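Local coordinates for protein alanyl-tRNA synthetase (Aquifex aeolicus, PDB 3G98) that is the C-terminal C-Ala domain of the enzyme that attaches alanine to its tRNA, and brings together editing and aminoacylation functions on one tRNA, at residues Leu27-Met30 with Leu31-Thr35. Numbering follows the deposited sequence.
Sequences LADM and LRQRT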
# COMPACT_ATOMS: atom_id res chain seq x y z
N LEU A 27 8.64 -6.54 -3.96
CA LEU A 27 9.16 -5.92 -2.73
C LEU A 27 8.11 -5.91 -1.62
O LEU A 27 8.41 -6.25 -0.46
CB LEU A 27 9.67 -4.50 -3.01
CG LEU A 27 10.26 -3.69 -1.85
CD1 LEU A 27 11.42 -4.43 -1.19
CD2 LEU A 27 10.71 -2.32 -2.33
N ALA A 28 6.89 -5.52 -1.96
CA ALA A 28 5.81 -5.49 -0.98
C ALA A 28 5.54 -6.88 -0.45
O ALA A 28 5.34 -7.07 0.75
CB ALA A 28 4.55 -4.91 -1.60
N ASP A 29 5.55 -7.86 -1.35
CA ASP A 29 5.33 -9.25 -0.98
C ASP A 29 6.36 -9.70 0.06
O ASP A 29 6.01 -10.28 1.09
CB ASP A 29 5.36 -10.12 -2.25
CG ASP A 29 5.20 -11.60 -1.96
OD1 ASP A 29 4.42 -11.99 -1.07
OD2 ASP A 29 5.85 -12.39 -2.68
N MET A 30 7.63 -9.40 -0.19
CA MET A 30 8.70 -9.78 0.74
C MET A 30 8.56 -9.10 2.10
O MET A 30 8.71 -9.74 3.14
CB MET A 30 10.06 -9.44 0.15
CG MET A 30 10.48 -10.35 -0.98
SD MET A 30 12.21 -10.10 -1.38
CE MET A 30 12.18 -8.36 -1.79
N LEU A 31 8.27 -7.81 2.08
CA LEU A 31 8.15 -7.04 3.31
C LEU A 31 7.01 -7.47 4.25
O LEU A 31 7.10 -7.25 5.46
CB LEU A 31 8.03 -5.54 3.01
CG LEU A 31 9.27 -4.87 2.44
CD1 LEU A 31 8.91 -3.44 2.00
CD2 LEU A 31 10.38 -4.86 3.47
N ARG A 32 5.92 -8.03 3.71
CA ARG A 32 4.80 -8.42 4.59
C ARG A 32 4.98 -9.82 5.18
O ARG A 32 4.17 -10.27 5.99
CB ARG A 32 3.43 -8.29 3.90
CG ARG A 32 3.30 -8.98 2.56
CD ARG A 32 3.21 -10.49 2.68
NE ARG A 32 2.96 -11.11 1.38
CZ ARG A 32 1.77 -11.54 0.97
NH1 ARG A 32 0.72 -11.42 1.77
NH2 ARG A 32 1.63 -12.10 -0.22
N GLN A 33 6.05 -10.48 4.77
CA GLN A 33 6.37 -11.82 5.26
C GLN A 33 7.17 -11.72 6.56
O GLN A 33 7.43 -12.72 7.22
CB GLN A 33 7.19 -12.56 4.21
CG GLN A 33 6.46 -12.81 2.91
CD GLN A 33 7.35 -13.45 1.86
OE1 GLN A 33 8.41 -13.99 2.18
NE2 GLN A 33 6.92 -13.40 0.60
N ARG A 34 7.53 -10.49 6.91
CA ARG A 34 8.39 -10.19 8.05
C ARG A 34 7.77 -10.70 9.35
O ARG A 34 8.30 -11.61 9.99
CB ARG A 34 8.61 -8.68 8.12
CG ARG A 34 9.97 -8.22 8.63
CD ARG A 34 10.27 -8.73 10.04
NE ARG A 34 11.21 -7.85 10.75
CZ ARG A 34 12.46 -7.62 10.36
NH1 ARG A 34 12.93 -8.18 9.26
NH2 ARG A 34 13.23 -6.82 11.08
N THR A 35 6.64 -10.11 9.72
CA THR A 35 5.94 -10.51 10.93
C THR A 35 4.55 -11.06 10.60
O THR A 35 4.31 -11.52 9.49
CB THR A 35 5.78 -9.32 11.92
OG1 THR A 35 4.89 -8.34 11.38
CG2 THR A 35 7.13 -8.68 12.22
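Asp29 and Arg32 form a salt bridge over the last turn of a helix, the guanidinium presenting its side so that NE and NH2 converge on a single carboxylate oxygen. Asp29 OD1 lies 2.9 Å from Arg32 NH2 and 3.0 Å from Arg32 NE, almost exactly in the guanidinium plane, while the carboxylate itself is turned 68° from that plane. NE approaches the anti lone pair of OD1; NH2 comes from the same anti side but well out of the carboxylate plane. The arginine reaches this position by folding back: its CG sits between the backbone N and carbonyl carbon (chi1 52°) and a further bend at chi2 brings CD within 3.2 Å of the main-chain O of Asp29, to which NE adds a weak hydrogen bond. Gln33 comes in from a different side, its extended side chain carrying NE2 to a weak bond with Asp29 OD1 at 3.3 Å. That oxygen thus takes two firm N-H bonds from Arg32 and a weak third from Gln33, which would be expected to stabilise its negative charge.

Beneath these side chains the backbone leaves the helix. Leu31 N still bonds Leu27 O at 3.0 Å and Arg32 N bonds Ala28 O, both i to i+4, whereas Gln33 N turns to Met30 O at 3.2 Å, an i to i+3 bond reaching the oxygen from above its carbonyl plane. This change, with the i to i+3 bridge, marks the C-terminal end of helix 21-31 in the C-Ala (DHHA1) domain. Leu27 and Leu31 touch one turn apart, CG to CD1.

Arg32 NH1 hydrogen-bonds Val56 O and forms a salt bridge with Asp86. At the protein surface, Leu27 and Ala28 rest on Ile42 and Leu31 and Arg32 on Val40 of strand 38-46, the strand that the following loop enters.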